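Local structure of reducing-end xylose-releasing exo-oligoxylanase Rex8A (Paenibacillus barcinonensis, 6SUD) at residues E27-R31 with F348-P352; Y106-W112 with G124-E130; H261-Y267 with F315-H321. The protein hydrolyses xylooligosaccharides, including branched ones, from their reducing ends, releasing xylose as an exo-acting glycoside hydrolase of family 8 in xylan breakdown. The protein carries 1 engineered substitution. All coordinates share one frame; numbering follows the deposited sequence.

Interaction 1: E27-R31 with F348-P352; sequences EIKAR and FWNTP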
loop_
_atom_site.group_PDB
_atom_site.type_symbol
_atom_site.label_atom_id
_atom_site.label_comp_id
_atom_site.label_asym_id
_atom_site.label_seq_id
_atom_site.Cartn_x
_atom_site.Cartn_y
_atom_site.Cartn_z
ATOM N N GLU A 27 9.111 20.161 14.889
ATOM C CA GLU A 27 7.931 20.465 14.026
ATOM C C GLU A 27 7.484 19.192 13.305
ATOM O O GLU A 27 6.269 18.980 13.135
ATOM C CB GLU A 27 8.272 21.360 12.832
ATOM C CG GLU A 27 8.246 22.856 13.031
ATOM C CD GLU A 27 8.462 23.556 11.691
ATOM O OE1 GLU A 27 9.571 23.405 11.104
ATOM O OE2 GLU A 27 7.499 24.196 11.200
ATOM N N ILE A 28 8.460 18.409 12.847
ATOM C CA ILE A 28 8.179 17.209 12.005
ATOM C C ILE A 28 7.462 16.165 12.861
ATOM O O ILE A 28 6.374 15.770 12.469
ATOM C CB ILE A 28 9.451 16.665 11.341
ATOM C CG1 ILE A 28 10.030 17.689 10.364
ATOM C CG2 ILE A 28 9.172 15.334 10.657
ATOM C CD1 ILE A 28 11.457 17.415 9.975
ATOM N N LYS A 29 8.050 15.753 13.989
ATOM C CA LYS A 29 7.448 14.754 14.918
ATOM C C LYS A 29 6.028 15.198 15.310
ATOM O O LYS A 29 5.119 14.347 15.322
ATOM C CB LYS A 29 8.355 14.562 16.138
ATOM C CG LYS A 29 7.717 13.909 17.356
ATOM C CD LYS A 29 8.445 14.256 18.638
ATOM C CE LYS A 29 7.973 13.460 19.837
ATOM N NZ LYS A 29 8.738 12.197 19.994
ATOM N N ALA A 30 5.828 16.480 15.628
ATOM C CA ALA A 30 4.510 17.008 16.050
ATOM C C ALA A 30 3.504 16.899 14.894
ATOM O O ALA A 30 2.323 16.575 15.158
ATOM C CB ALA A 30 4.631 18.427 16.544
ATOM N N ARG A 31 3.957 17.166 13.667
ATOM C CA ARG A 31 3.106 17.120 12.446
ATOM C C ARG A 31 2.667 15.669 12.222
ATOM O O ARG A 31 1.486 15.457 11.912
ATOM C CB ARG A 31 3.847 17.694 11.235
ATOM C CG ARG A 31 3.028 17.714 9.952
ATOM C CD ARG A 31 1.827 18.645 9.999
ATOM N NE ARG A 31 1.128 18.581 8.717
ATOM C CZ ARG A 31 1.490 19.247 7.621
ATOM N NH1 ARG A 31 0.792 19.096 6.508
ATOM N NH2 ARG A 31 2.550 20.051 7.634
ATOM N N PHE A 348 3.774 19.096 -0.331
ATOM C CA PHE A 348 3.072 18.103 0.512
ATOM C C PHE A 348 2.945 18.635 1.943
ATOM O O PHE A 348 1.839 18.562 2.530
ATOM C CB PHE A 348 3.800 16.759 0.484
ATOM C CG PHE A 348 3.106 15.746 1.349
ATOM C CD1 PHE A 348 1.920 15.162 0.925
ATOM C CD2 PHE A 348 3.581 15.449 2.615
ATOM C CE1 PHE A 348 1.253 14.259 1.734
ATOM C CE2 PHE A 348 2.909 14.555 3.425
ATOM C CZ PHE A 348 1.755 13.954 2.975
ATOM N N TRP A 349 4.046 19.146 2.496
ATOM C CA TRP A 349 4.100 19.708 3.872
ATOM C C TRP A 349 2.979 20.742 4.030
ATOM O O TRP A 349 2.341 20.791 5.103
ATOM C CB TRP A 349 5.478 20.321 4.169
ATOM C CG TRP A 349 5.570 20.951 5.523
ATOM C CD1 TRP A 349 5.297 22.253 5.830
ATOM C CD2 TRP A 349 5.923 20.313 6.766
ATOM N NE1 TRP A 349 5.477 22.476 7.169
ATOM C CE2 TRP A 349 5.868 21.307 7.768
ATOM C CE3 TRP A 349 6.298 19.013 7.129
ATOM C CZ2 TRP A 349 6.145 21.033 9.106
ATOM C CZ3 TRP A 349 6.585 18.744 8.451
ATOM C CH2 TRP A 349 6.502 19.740 9.427
ATOM N N ASN A 350 2.735 21.533 2.985
ATOM C CA ASN A 350 1.796 22.683 3.027
ATOM C C ASN A 350 0.379 22.224 2.653
ATOM O O ASN A 350 -0.527 23.068 2.681
ATOM C CB ASN A 350 2.341 23.826 2.172
ATOM C CG ASN A 350 3.621 24.392 2.742
ATOM O OD1 ASN A 350 4.659 24.401 2.082
ATOM N ND2 ASN A 350 3.567 24.828 3.987
ATOM N N THR A 351 0.184 20.926 2.386
ATOM C CA THR A 351 -1.135 20.335 2.030
ATOM C C THR A 351 -1.742 19.696 3.278
ATOM O O THR A 351 -1.082 18.885 3.920
ATOM C CB THR A 351 -0.993 19.336 0.873
ATOM O OG1 THR A 351 -0.479 20.025 -0.269
ATOM C CG2 THR A 351 -2.295 18.652 0.510
ATOM N N PRO A 352 -2.993 20.043 3.665
ATOM C CA PRO A 352 -3.662 19.397 4.790
ATOM C C PRO A 352 -4.372 18.098 4.376
ATOM O O PRO A 352 -4.559 17.839 3.194
ATOM C CB PRO A 352 -4.665 20.472 5.228
ATOM C CG PRO A 352 -5.088 21.111 3.919
ATOM C CD PRO A 352 -3.845 21.077 3.049
#

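Interaction 2: Y106-W112 with G124-E130; sequences YKDYFAW and GPAPDGE. With XYP (beta-D-xylopyranose), chain K.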
loop_
_atom_site.group_PDB
_atom_site.type_symbol
_atom_site.label_atom_id
_atom_site.label_comp_id
_atom_site.label_asym_id
_atom_site.label_seq_id
_atom_site.Cartn_x
_atom_site.Cartn_y
_atom_site.Cartn_z
ATOM N N TYR A 106 -11.714 -19.803 -0.621
ATOM C CA TYR A 106 -10.995 -18.577 -0.162
ATOM C C TYR A 106 -10.482 -18.719 1.281
ATOM O O TYR A 106 -10.150 -17.703 1.912
ATOM C CB TYR A 106 -11.904 -17.351 -0.294
ATOM C CG TYR A 106 -12.395 -17.041 -1.686
ATOM C CD1 TYR A 106 -11.532 -17.028 -2.769
ATOM C CD2 TYR A 106 -13.725 -16.725 -1.923
ATOM C CE1 TYR A 106 -11.978 -16.740 -4.050
ATOM C CE2 TYR A 106 -14.187 -16.425 -3.194
ATOM C CZ TYR A 106 -13.311 -16.435 -4.264
ATOM O OH TYR A 106 -13.758 -16.144 -5.519
ATOM N N LYS A 107 -10.389 -19.947 1.793
ATOM C CA LYS A 107 -9.949 -20.237 3.182
ATOM C C LYS A 107 -8.678 -19.443 3.506
ATOM O O LYS A 107 -7.703 -19.562 2.743
ATOM C CB LYS A 107 -9.665 -21.737 3.325
ATOM C CG LYS A 107 -9.341 -22.202 4.739
ATOM C CD LYS A 107 -9.289 -23.711 4.876
ATOM C CE LYS A 107 -7.972 -24.304 4.426
ATOM N NZ LYS A 107 -6.931 -24.190 5.478
ATOM N N ASP A 108 -8.697 -18.665 4.598
ATOM C CA ASP A 108 -7.535 -17.917 5.157
ATOM C C ASP A 108 -7.345 -16.586 4.416
ATOM O O ASP A 108 -6.618 -15.737 4.943
ATOM C CB ASP A 108 -6.248 -18.750 5.153
ATOM C CG ASP A 108 -6.346 -20.052 5.935
ATOM O OD1 ASP A 108 -7.223 -20.141 6.815
ATOM O OD2 ASP A 108 -5.533 -20.963 5.663
ATOM N N TYR A 109 -7.962 -16.408 3.241
ATOM C CA TYR A 109 -8.104 -15.077 2.586
ATOM C C TYR A 109 -9.156 -14.244 3.330
ATOM O O TYR A 109 -9.914 -14.780 4.172
ATOM C CB TYR A 109 -8.511 -15.204 1.115
ATOM C CG TYR A 109 -7.532 -15.865 0.173
ATOM C CD1 TYR A 109 -6.178 -15.967 0.449
ATOM C CD2 TYR A 109 -7.972 -16.325 -1.056
ATOM C CE1 TYR A 109 -5.298 -16.532 -0.461
ATOM C CE2 TYR A 109 -7.112 -16.902 -1.972
ATOM C CZ TYR A 109 -5.764 -16.994 -1.678
ATOM O OH TYR A 109 -4.909 -17.553 -2.589
ATOM N N PHE A 110 -9.210 -12.949 3.012
ATOM C CA PHE A 110 -10.149 -11.958 3.604
ATOM C C PHE A 110 -11.125 -11.506 2.522
ATOM O O PHE A 110 -10.677 -11.238 1.395
ATOM C CB PHE A 110 -9.387 -10.762 4.170
ATOM C CG PHE A 110 -8.396 -11.144 5.239
ATOM C CD1 PHE A 110 -7.158 -11.667 4.901
ATOM C CD2 PHE A 110 -8.732 -11.029 6.579
ATOM C CE1 PHE A 110 -6.256 -12.045 5.888
ATOM C CE2 PHE A 110 -7.830 -11.397 7.564
ATOM C CZ PHE A 110 -6.592 -11.899 7.213
ATOM N N ALA A 111 -12.413 -11.500 2.838
ATOM C CA ALA A 111 -13.477 -10.944 1.971
ATOM C C ALA A 111 -13.127 -9.474 1.719
ATOM O O ALA A 111 -12.737 -8.796 2.678
ATOM C CB ALA A 111 -14.822 -11.112 2.640
ATOM N N TRP A 112 -13.122 -9.022 0.469
ATOM C CA TRP A 112 -12.443 -7.741 0.143
ATOM C C TRP A 112 -13.220 -6.577 0.769
ATOM O O TRP A 112 -12.613 -5.532 1.005
ATOM C CB TRP A 112 -12.217 -7.550 -1.358
ATOM C CG TRP A 112 -13.406 -7.169 -2.188
ATOM C CD1 TRP A 112 -14.267 -8.021 -2.811
ATOM C CD2 TRP A 112 -13.819 -5.841 -2.573
ATOM N NE1 TRP A 112 -15.195 -7.325 -3.533
ATOM C CE2 TRP A 112 -14.951 -5.984 -3.401
ATOM C CE3 TRP A 112 -13.363 -4.554 -2.276
ATOM C CZ2 TRP A 112 -15.627 -4.891 -3.946
ATOM C CZ3 TRP A 112 -14.027 -3.473 -2.811
ATOM C CH2 TRP A 112 -15.132 -3.646 -3.648
ATOM N N GLY A 124 -15.073 -12.692 -2.381
ATOM C CA GLY A 124 -13.805 -12.624 -3.135
ATOM C C GLY A 124 -12.780 -11.718 -2.454
ATOM O O GLY A 124 -13.139 -10.684 -1.909
ATOM N N PRO A 125 -11.486 -12.103 -2.437
ATOM C CA PRO A 125 -10.424 -11.287 -1.850
ATOM C C PRO A 125 -9.734 -10.300 -2.807
ATOM O O PRO A 125 -9.877 -10.414 -4.012
ATOM C CB PRO A 125 -9.441 -12.381 -1.441
ATOM C CG PRO A 125 -9.495 -13.335 -2.616
ATOM C CD PRO A 125 -10.963 -13.364 -2.993
ATOM N N ALA A 126 -8.985 -9.364 -2.226
ATOM C CA ALA A 126 -8.145 -8.363 -2.912
ATOM C C ALA A 126 -6.703 -8.551 -2.447
ATOM O O ALA A 126 -6.368 -8.173 -1.329
ATOM C CB ALA A 126 -8.654 -6.977 -2.612
ATOM N N PRO A 127 -5.829 -9.179 -3.264
ATOM C CA PRO A 127 -4.464 -9.504 -2.842
ATOM C C PRO A 127 -3.637 -8.368 -2.213
ATOM O O PRO A 127 -2.781 -8.682 -1.423
ATOM C CB PRO A 127 -3.781 -9.959 -4.144
ATOM C CG PRO A 127 -4.902 -10.462 -5.022
ATOM C CD PRO A 127 -6.143 -9.703 -4.600
ATOM N N ASP A 128 -3.880 -7.094 -2.544
ATOM C CA ASP A 128 -3.114 -5.990 -1.901
ATOM C C ASP A 128 -3.493 -5.917 -0.418
ATOM O O ASP A 128 -2.697 -5.364 0.396
ATOM C CB ASP A 128 -3.297 -4.633 -2.583
ATOM C CG ASP A 128 -4.726 -4.131 -2.680
ATOM O OD1 ASP A 128 -5.670 -4.974 -2.720
ATOM O OD2 ASP A 128 -4.886 -2.885 -2.740
ATOM N N GLY A 129 -4.669 -6.427 -0.065
ATOM C CA GLY A 129 -5.072 -6.564 1.346
ATOM C C GLY A 129 -4.189 -7.578 2.053
ATOM O O GLY A 129 -3.482 -7.208 3.009
ATOM N N GLU A 130 -4.201 -8.817 1.567
ATOM C CA GLU A 130 -3.436 -9.956 2.147
ATOM C C GLU A 130 -1.960 -9.579 2.345
ATOM O O GLU A 130 -1.428 -9.811 3.435
ATOM C CB GLU A 130 -3.584 -11.207 1.268
ATOM C CG GLU A 130 -4.832 -12.041 1.563
ATOM C CD GLU A 130 -6.187 -11.444 1.210
ATOM O OE1 GLU A 130 -6.236 -10.301 0.743
ATOM O OE2 GLU A 130 -7.196 -12.134 1.363
HETATM O O1 XYP K . -11.520 -0.654 -4.807
HETATM C C1 XYP K . -10.540 -1.646 -4.425
HETATM C C2 XYP K . -9.092 -1.194 -4.634
HETATM C C3 XYP K . -8.100 -2.312 -4.336
HETATM C C4 XYP K . -8.682 -3.235 -3.272
HETATM C C5 XYP K . -9.593 -2.428 -2.354
HETATM O O2 XYP K . -8.887 -0.678 -5.954
HETATM O O3 XYP K . -6.861 -1.701 -3.940
HETATM O O4 XYP K . -9.437 -4.269 -3.910
HETATM O O5 XYP K . -10.738 -1.922 -3.039
HETATM O O HOH W 1 -8.772 -9.322 0.692
#

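Interaction 3: H261-Y267 with F315-H321; sequences HFYSDAY and FNEPAAH. Engineered in segment 315-321: Ala320 (natural residue Leu). With XYP (beta-D-xylopyranose), chain J; XYP (beta-D-xylopyranose), chain K.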
loop_
_atom_site.group_PDB
_atom_site.type_symbol
_atom_site.label_atom_id
_atom_site.label_comp_id
_atom_site.label_asym_id
_atom_site.label_seq_id
_atom_site.Cartn_x
_atom_site.Cartn_y
_atom_site.Cartn_z
ATOM N N HIS A 261 -5.842 3.186 -17.821
ATOM C CA HIS A 261 -5.328 4.571 -17.701
ATOM C C HIS A 261 -4.733 4.823 -16.322
ATOM O O HIS A 261 -4.853 3.951 -15.435
ATOM C CB HIS A 261 -6.439 5.558 -18.028
ATOM C CG HIS A 261 -7.101 5.228 -19.315
ATOM N ND1 HIS A 261 -6.417 5.253 -20.520
ATOM C CD2 HIS A 261 -8.363 4.840 -19.597
ATOM C CE1 HIS A 261 -7.239 4.906 -21.494
ATOM N NE2 HIS A 261 -8.443 4.660 -20.954
ATOM N N PHE A 262 -4.125 6.004 -16.163
ATOM C CA PHE A 262 -3.518 6.450 -14.889
ATOM C C PHE A 262 -4.604 7.112 -14.039
ATOM O O PHE A 262 -5.021 8.247 -14.340
ATOM C CB PHE A 262 -2.325 7.369 -15.146
ATOM C CG PHE A 262 -1.558 7.706 -13.895
ATOM C CD1 PHE A 262 -0.667 6.798 -13.339
ATOM C CD2 PHE A 262 -1.747 8.914 -13.256
ATOM C CE1 PHE A 262 0.043 7.112 -12.185
ATOM C CE2 PHE A 262 -1.061 9.218 -12.095
ATOM C CZ PHE A 262 -0.163 8.320 -11.557
ATOM N N TYR A 263 -5.057 6.377 -13.025
ATOM C CA TYR A 263 -6.124 6.747 -12.060
ATOM C C TYR A 263 -5.783 6.096 -10.711
ATOM O O TYR A 263 -4.715 5.495 -10.579
ATOM C CB TYR A 263 -7.490 6.311 -12.593
ATOM C CG TYR A 263 -8.670 7.151 -12.159
ATOM C CD1 TYR A 263 -8.719 8.509 -12.435
ATOM C CD2 TYR A 263 -9.752 6.578 -11.509
ATOM C CE1 TYR A 263 -9.809 9.280 -12.059
ATOM C CE2 TYR A 263 -10.850 7.336 -11.125
ATOM C CZ TYR A 263 -10.877 8.689 -11.404
ATOM O OH TYR A 263 -11.965 9.418 -11.017
ATOM N N SER A 264 -6.708 6.177 -9.754
ATOM C CA SER A 264 -6.537 5.940 -8.290
ATOM C C SER A 264 -5.570 4.797 -7.934
ATOM O O SER A 264 -4.666 5.051 -7.138
ATOM C CB SER A 264 -7.874 5.697 -7.671
ATOM O OG SER A 264 -8.757 6.752 -8.003
ATOM N N ASP A 265 -5.748 3.579 -8.451
ATOM C CA ASP A 265 -4.873 2.434 -8.062
ATOM C C ASP A 265 -3.406 2.778 -8.367
ATOM O O ASP A 265 -2.527 2.614 -7.466
ATOM C CB ASP A 265 -5.250 1.138 -8.787
ATOM C CG ASP A 265 -6.331 0.316 -8.113
ATOM O OD1 ASP A 265 -7.244 0.910 -7.503
ATOM O OD2 ASP A 265 -6.261 -0.920 -8.228
ATOM N N ALA A 266 -3.152 3.260 -9.589
ATOM C CA ALA A 266 -1.791 3.410 -10.159
ATOM C C ALA A 266 -0.986 4.475 -9.407
ATOM O O ALA A 266 0.251 4.482 -9.558
ATOM C CB ALA A 266 -1.855 3.705 -11.636
ATOM N N TYR A 267 -1.623 5.348 -8.624
ATOM C CA TYR A 267 -0.891 6.388 -7.856
ATOM C C TYR A 267 0.148 5.740 -6.943
ATOM O O TYR A 267 1.250 6.314 -6.773
ATOM C CB TYR A 267 -1.842 7.220 -6.994
ATOM C CG TYR A 267 -2.911 7.941 -7.759
ATOM C CD1 TYR A 267 -2.870 8.038 -9.141
ATOM C CD2 TYR A 267 -3.931 8.592 -7.087
ATOM C CE1 TYR A 267 -3.843 8.720 -9.846
ATOM C CE2 TYR A 267 -4.917 9.274 -7.778
ATOM C CZ TYR A 267 -4.878 9.328 -9.157
ATOM O OH TYR A 267 -5.844 10.019 -9.830
ATOM N N PHE A 315 -7.549 13.369 -19.803
ATOM C CA PHE A 315 -9.025 13.315 -19.956
ATOM C C PHE A 315 -9.600 14.627 -19.423
ATOM O O PHE A 315 -8.904 15.362 -18.710
ATOM C CB PHE A 315 -9.647 12.155 -19.176
ATOM C CG PHE A 315 -9.355 10.783 -19.718
ATOM C CD1 PHE A 315 -8.071 10.260 -19.664
ATOM C CD2 PHE A 315 -10.369 9.998 -20.241
ATOM C CE1 PHE A 315 -7.811 8.991 -20.151
ATOM C CE2 PHE A 315 -10.107 8.724 -20.720
ATOM C CZ PHE A 315 -8.824 8.230 -20.681
ATOM N N ASN A 316 -10.853 14.918 -19.758
ATOM C CA ASN A 316 -11.554 16.101 -19.195
ATOM C C ASN A 316 -11.842 15.823 -17.712
ATOM O O ASN A 316 -11.769 16.755 -16.878
ATOM C CB ASN A 316 -12.777 16.436 -20.044
ATOM C CG ASN A 316 -12.360 16.937 -21.410
ATOM O OD1 ASN A 316 -11.542 17.853 -21.511
ATOM N ND2 ASN A 316 -12.873 16.317 -22.456
ATOM N N GLU A 317 -12.099 14.559 -17.397
ATOM C CA GLU A 317 -12.457 14.050 -16.047
ATOM C C GLU A 317 -11.350 14.374 -15.044
ATOM O O GLU A 317 -10.175 14.130 -15.313
ATOM C CB GLU A 317 -12.693 12.549 -16.183
ATOM C CG GLU A 317 -13.030 11.848 -14.889
ATOM C CD GLU A 317 -13.108 10.340 -15.047
ATOM O OE1 GLU A 317 -12.775 9.843 -16.139
ATOM O OE2 GLU A 317 -13.484 9.672 -14.083
ATOM N N PRO A 318 -11.692 14.897 -13.843
ATOM C CA PRO A 318 -10.706 15.164 -12.797
ATOM C C PRO A 318 -10.276 13.875 -12.087
ATOM O O PRO A 318 -11.018 12.924 -12.118
ATOM C CB PRO A 318 -11.486 16.037 -11.809
ATOM C CG PRO A 318 -12.885 15.478 -11.911
ATOM C CD PRO A 318 -13.061 15.202 -13.393
ATOM N N ALA A 319 -9.111 13.883 -11.443
ATOM C CA ALA A 319 -8.742 12.828 -10.471
ATOM C C ALA A 319 -9.806 12.824 -9.372
ATOM O O ALA A 319 -10.172 13.915 -8.898
ATOM C CB ALA A 319 -7.365 13.077 -9.914
ATOM N N ALA A 320 -10.287 11.649 -8.973
ATOM C CA ALA A 320 -11.195 11.502 -7.813
ATOM C C ALA A 320 -10.407 11.775 -6.532
ATOM O O ALA A 320 -10.993 12.325 -5.605
ATOM C CB ALA A 320 -11.845 10.139 -7.782
ATOM N N HIS A 321 -9.121 11.415 -6.485
ATOM C CA HIS A 321 -8.287 11.517 -5.260
ATOM C C HIS A 321 -7.024 12.317 -5.552
ATOM O O HIS A 321 -5.937 11.756 -5.545
ATOM C CB HIS A 321 -7.981 10.117 -4.696
ATOM C CG HIS A 321 -9.219 9.339 -4.410
ATOM N ND1 HIS A 321 -10.135 9.738 -3.442
ATOM C CD2 HIS A 321 -9.727 8.232 -4.993
ATOM C CE1 HIS A 321 -11.154 8.897 -3.448
ATOM N NE2 HIS A 321 -10.912 7.954 -4.384
HETATM O O1 XYP J . -12.082 5.614 -4.443
HETATM C C1 XYP J . -10.988 4.701 -4.285
HETATM C C2 XYP J . -11.450 3.575 -3.363
HETATM C C3 XYP J . -10.289 2.643 -3.152
HETATM C C4 XYP J . -9.849 2.066 -4.479
HETATM C C5 XYP J . -9.539 3.178 -5.472
HETATM O O2 XYP J . -11.904 4.026 -2.071
HETATM O O3 XYP J . -10.680 1.594 -2.266
HETATM O O4 XYP J . -8.701 1.254 -4.211
HETATM O O5 XYP J . -10.623 4.121 -5.556
HETATM O O1 XYP K . -11.520 -0.654 -4.807
HETATM C C1 XYP K . -10.540 -1.646 -4.425
HETATM C C2 XYP K . -9.092 -1.194 -4.634
HETATM C C3 XYP K . -8.100 -2.312 -4.336
HETATM C C4 XYP K . -8.682 -3.235 -3.272
HETATM C C5 XYP K . -9.593 -2.428 -2.354
HETATM O O2 XYP K . -8.887 -0.678 -5.954
HETATM O O3 XYP K . -6.861 -1.701 -3.940
HETATM O O4 XYP K . -9.437 -4.269 -3.910
HETATM O O5 XYP K . -10.738 -1.922 -3.039
HETATM O O HOH W 2 -8.255 9.603 -8.558
#

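Interaction 1: E27-R31 with F348-P352
The Trp349 indole carries the Arg31 guanidinium on one face, where NH2 sits 3.4 Å above the plane and over its centre. The backbone of helix 25-41 meets the same ring near its plane, with Glu27 O 3.8 Å from Trp349 CH2 and Ile28 CA also at the edge. The guanidinium stands at 65° to the indole, so it comes down with a nitrogen leading instead of lying flat on it. Arg31 CZ is 4.8 Å from the centroid of the Trp349 five-membered ring, close to the ring normal: a cation-pi contact.

At the guanidinium edge lies Trp349 O, gripped end-on by both terminal nitrogens of Arg31, NH2 at 2.6 Å and NH1 at 2.7 Å. Thr351 O lies at this edge too, but at too poor an angle for a bond. The NH2 bond uses a lone pair in the carbonyl plane, whereas NH1 approaches from above that plane. Because both nitrogens share one oxygen, neither bond is straight, with N-H...O angles near 140°. Arg31 manages this with CG anti to its backbone N (chi1 -179°) and a bend at chi2, which lays CB and CG along the six-membered end of the indole. Ile28 adds an apolar touch, its CG1 4.1 Å from Trp349 CZ3. Phe18 meets the indole edge-to-face, Tyr23 stacks on it, and Tyr366 takes a further bond from Arg31 NH1.

The contact ties helix 25-41 to the last turn of helix 341-349, far apart in sequence and well away from the sugar sites. Arginine suits the place because one cation serves both the pi cloud and the backbone oxygen of its tryptophan. Since that oxygen belongs to the C-terminal end of a helix, where the helix dipole is negative, the positive charge is probably favoured there.

Interaction 2: Y106-W112 with G124-E130
Phe110 N points almost straight at Glu130 OE2, 2.7 Å away with an N-H...O angle of 168°, meeting the carboxylate oxygen on its anti side and somewhat out of the carboxylate plane. Glu130 reaches back from helix 127-144 by bending at chi2 (69°), which slides its carboxylate past the edge of the Phe110 ring. Glu130 OE1 lies 2.7 Å from a water that accepts from Ala126 N and is also 2.8 Å from Phe110 O. With an alanine here instead of Glu130, Phe110 N is likely to lose its acceptor and the water one of its partners.

Gly124 and Pro125 suit a place where a flat ring packs against backbone and proline carbons. Pro125 CD packs over one face of Tyr106, 3.7 Å from CE1, and Gly124 CA lies over that face too, both as CH-pi contacts; the ring's hydroxyl is held by Glu189. A type II turn from Tyr106 to Tyr109 begins segment 106-112. At its other end, Trp112 N bonds Gly124 O at 2.9 Å, pairing the chain where it enters and leaves the hairpin of strands 113-114 and 120-122.

Trp112 CB packs on Ala126 CB at 3.8 Å, beside a bound xylose. Asp128 OD2 takes the sugar's O3 hydroxyl at 2.6 Å, while small Ala126 brings CB to 3.1 Å from O4. These polar bonds thus probably help to fix the backbone from which one xylose pocket is built.

Interaction 3: H261-Y267 with F315-H321
Ser264 and His321 meet beside a bound xylose: Ser264 OG lies 3.5 Å from His321 CD2, near the plane of the imidazole. His321 NE2 makes a 2.6 Å hydrogen bond to O1 of that sugar, in which either partner could be the donor, and Ser264 CB rests against the sugar's C5. Next to Ser264, Asp265, the probable proton acceptor, takes the O2 hydroxyl of a second xylose on OD1 at 2.8 Å.

One shell back, a water links the two segments. It accepts from His321 N, donates to Tyr267 OH at 2.8 Å, and bonds Ser264 OG at 2.9 Å. With CG beside the backbone N (chi1 -59°), Tyr267 brings OH 3.4 Å from small Ala319's CB. Asp362 holds His321 ND1, which fixes the rotation of the imidazole, and Tyr361 meets that ring edge-to-face. In the (alpha/alpha)6 barrel of family 8, both segments are loops leading into helices, 268-280 and 322-331, and His321 occupies the N-cap position of the latter.

Farther out, Tyr263 reaches segment 315-321, its OH 3.3 Å from CB of Ala320, engineered from the natural leucine. Glu317 forms a salt bridge with Arg307, which in turn makes a cation-pi contact with Tyr263. At the outer end, Phe315 turns its edge to the face of His261 in a T-shaped pair, centroids 4.8 Å apart and planes at 65°; CZ sits over the centre of the imidazole.

How the interactions relate
Interaction 1 spans most of the chain, joining helix 25-41, near the N-terminus, to the end of helix 341-349, and interactions 2 and 3 follow one another within that span. Its centre is about 34 Å from that of interaction 2, on the opposite side of the chain's centre, and about 25 Å from that of interaction 3. Interactions 2 and 3 also have centres about 25 Å apart, yet their nearest atoms approach to about 6 Å and both reach the same xylose. Asp128 and Asp265 thus hold one sugar from the start of helix 127-144 and from the loop before helix 268-280, while interaction 1 joins helices away from the cleft.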